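Local coordinates for protein sugar ABC transporter (Agrobacterium radiobacter, PDB 4RXT) that probably serves as the periplasmic sugar-binding component of an ABC transporter and holds an arabinopyranose in the cleft between its two lobes, at residues I224-D229 / V245-Y250. Sequence-based numbering, arbitrary orientation.
Sequences IGFDSD and VVQDPY. With ARA (alpha-L-arabinopyranose), chain B.
The side chains of D227 and Q247 cross obliquely and touch at their tips: NE2 of Q247 donates to OD1 of D227 at 2.8 Å, with an N-H...O angle of 169°. The oxygen accepts on its syn lone pair and lies in the amide plane, and the carboxylate and amide planes are only 27° apart, so the two flat groups are nearly coplanar. D227 turns CG beside its own backbone N (chi1 -53°), which brings the carboxylate back to Q247 although its CB points away. The other oxygen, OD2, accepts a short bond from O1 of the arabinopyranose at 2.5 Å, and Q247 NE2 spends its second N-H on sugar O2 at 3.1 Å. Amide and carboxylate therefore grip neighbouring hydroxyls of the sugar while bonded to each other. The atom facing the carboxylate must be a donor, which sets the amide's orientation; OE1 of Q247 is hydrogen-bonded to T107 OG1, and a water accepting from Q247 N donates to D227 OD1. Both residues sit at the C-terminal ends of adjacent parallel strands, 222-226 and 243-246, which with helix 230-238 form a beta-alpha-beta unit; ligand residues at such strand ends are characteristic of periplasmic binding proteins. The strands are joined by V245 N to G225 O and by D227 N to V245 O, each 2.8 Å, so V245 straddles F226. On the sheet face that F226 and V245 share, their side chains run side by side: V245 CB sits over one face of the F226 ring, 3.7 Å from its centroid and nearly along the ring normal, a CH-pi contact. The ring also makes a cation-pi contact with R150, another sugar-binding residue, while NE2 of Q247 approaches its edge, the amide standing almost perpendicular to the ring.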
loop_
_atom_site.group_PDB
_atom_site.type_symbol
_atom_site.label_atom_id
_atom_site.label_comp_id
_atom_site.label_asym_id
_atom_site.label_seq_id
_atom_site.Cartn_x
_atom_site.Cartn_y
_atom_site.Cartn_z
ATOM N N ILE A 224 1.223 13.120 -6.541
ATOM C CA ILE A 224 1.640 11.759 -6.758
ATOM C C ILE A 224 0.979 10.872 -5.713
ATOM O O ILE A 224 1.095 11.133 -4.535
ATOM C CB ILE A 224 3.170 11.545 -6.764
ATOM C CG1 ILE A 224 3.811 12.413 -7.849
ATOM C CG2 ILE A 224 3.518 10.066 -6.915
ATOM C CD1 ILE A 224 3.506 12.019 -9.299
ATOM N N GLY A 225 0.258 9.854 -6.161
ATOM C CA GLY A 225 -0.372 8.920 -5.254
ATOM C C GLY A 225 0.183 7.511 -5.417
ATOM O O GLY A 225 1.227 7.291 -6.050
ATOM N N PHE A 226 -0.512 6.583 -4.777
ATOM C CA PHE A 226 -0.204 5.164 -4.830
ATOM C C PHE A 226 -1.487 4.411 -5.211
ATOM O O PHE A 226 -2.624 4.825 -4.855
ATOM C CB PHE A 226 0.259 4.651 -3.453
ATOM C CG PHE A 226 1.712 4.243 -3.369
ATOM C CD1 PHE A 226 2.713 5.214 -3.292
ATOM C CD2 PHE A 226 2.081 2.912 -3.331
ATOM C CE1 PHE A 226 4.051 4.874 -3.216
ATOM C CE2 PHE A 226 3.435 2.562 -3.239
ATOM C CZ PHE A 226 4.410 3.548 -3.168
ATOM N N ASP A 227 -1.288 3.272 -5.887
ATOM C CA ASP A 227 -2.310 2.275 -6.138
ATOM C C ASP A 227 -3.289 2.750 -7.208
ATOM O O ASP A 227 -3.057 3.733 -7.891
ATOM C CB ASP A 227 -3.023 1.885 -4.822
ATOM C CG ASP A 227 -2.029 1.458 -3.742
ATOM O OD1 ASP A 227 -1.098 0.656 -4.070
ATOM O OD2 ASP A 227 -2.203 1.941 -2.602
ATOM N N SER A 228 -4.371 2.016 -7.355
ATOM C CA SER A 228 -5.302 2.283 -8.427
ATOM C C SER A 228 -6.674 1.830 -8.033
ATOM O O SER A 228 -6.845 0.833 -7.351
ATOM C CB SER A 228 -4.891 1.601 -9.744
ATOM O OG SER A 228 -4.936 0.175 -9.647
ATOM N N ASP A 229 -7.652 2.580 -8.528
ATOM C CA ASP A 229 -9.075 2.196 -8.503
ATOM C C ASP A 229 -9.754 3.082 -9.560
ATOM O O ASP A 229 -9.111 3.916 -10.153
ATOM C CB ASP A 229 -9.698 2.263 -7.086
ATOM C CG ASP A 229 -9.932 3.670 -6.567
ATOM O OD1 ASP A 229 -9.435 4.691 -7.106
ATOM O OD2 ASP A 229 -10.670 3.748 -5.564
ATOM N N VAL A 245 1.952 5.468 -8.076
ATOM C CA VAL A 245 2.865 4.311 -7.945
ATOM C C VAL A 245 2.024 3.070 -7.699
ATOM O O VAL A 245 1.362 2.956 -6.677
ATOM C CB VAL A 245 3.904 4.479 -6.840
ATOM C CG1 VAL A 245 4.881 3.297 -6.832
ATOM C CG2 VAL A 245 4.673 5.801 -7.007
ATOM N N VAL A 246 2.088 2.135 -8.640
ATOM C CA VAL A 246 1.212 0.963 -8.640
ATOM C C VAL A 246 2.026 -0.282 -8.259
ATOM O O VAL A 246 3.165 -0.455 -8.685
ATOM C CB VAL A 246 0.507 0.787 -10.005
ATOM C CG1 VAL A 246 -0.343 -0.492 -10.102
ATOM C CG2 VAL A 246 -0.377 2.002 -10.245
ATOM N N GLN A 247 1.433 -1.071 -7.369
ATOM C CA GLN A 247 2.013 -2.281 -6.830
ATOM C C GLN A 247 1.379 -3.493 -7.500
ATOM O O GLN A 247 0.632 -3.340 -8.456
ATOM C CB GLN A 247 1.705 -2.311 -5.333
ATOM C CG GLN A 247 2.177 -1.106 -4.535
ATOM C CD GLN A 247 1.906 -1.296 -3.057
ATOM O OE1 GLN A 247 2.676 -1.950 -2.324
ATOM N NE2 GLN A 247 0.776 -0.767 -2.603
ATOM N N ASP A 248 1.660 -4.695 -7.003
ATOM C CA ASP A 248 1.038 -5.942 -7.495
ATOM C C ASP A 248 0.315 -6.688 -6.369
ATOM O O ASP A 248 0.721 -7.784 -5.966
ATOM C CB ASP A 248 2.040 -6.868 -8.213
ATOM C CG ASP A 248 1.366 -7.876 -9.146
ATOM O OD1 ASP A 248 0.130 -8.037 -9.097
ATOM O OD2 ASP A 248 2.135 -8.532 -9.896
ATOM N N PRO A 249 -0.789 -6.111 -5.873
ATOM C CA PRO A 249 -1.516 -6.767 -4.808
ATOM C C PRO A 249 -2.084 -8.137 -5.194
ATOM O O PRO A 249 -2.125 -9.015 -4.349
ATOM C CB PRO A 249 -2.657 -5.782 -4.479
ATOM C CG PRO A 249 -2.776 -4.894 -5.698
ATOM C CD PRO A 249 -1.327 -4.778 -6.142
ATOM N N TYR A 250 -2.538 -8.308 -6.445
ATOM C CA TYR A 250 -3.059 -9.616 -6.882
ATOM C C TYR A 250 -2.021 -10.709 -6.666
ATOM O O TYR A 250 -2.314 -11.767 -6.102
ATOM C CB TYR A 250 -3.491 -9.579 -8.338
ATOM C CG TYR A 250 -4.230 -10.824 -8.781
ATOM C CD1 TYR A 250 -5.594 -10.900 -8.640
ATOM C CD2 TYR A 250 -3.543 -11.916 -9.317
ATOM C CE1 TYR A 250 -6.307 -12.028 -9.070
ATOM C CE2 TYR A 250 -4.212 -13.056 -9.729
ATOM C CZ TYR A 250 -5.591 -13.124 -9.608
ATOM O OH TYR A 250 -6.242 -14.258 -10.039
HETATM C C1 ARA B . -1.697 0.141 0.029
HETATM C C2 ARA B . -0.572 -0.249 1.008
HETATM C C3 ARA B . -1.181 -0.873 2.252
HETATM C C4 ARA B . -2.276 0.023 2.857
HETATM C C5 ARA B . -2.701 1.071 1.916
HETATM O O1 ARA B . -0.897 1.123 -0.618
HETATM O O2 ARA B . 0.317 -1.210 0.407
HETATM O O3 ARA B . -0.115 -1.191 3.162
HETATM O O4 ARA B . -1.802 0.835 3.933
HETATM O O5 ARA B . -2.919 0.633 0.564
HETATM O O HOH W 1 -1.161 -0.950 -6.312
#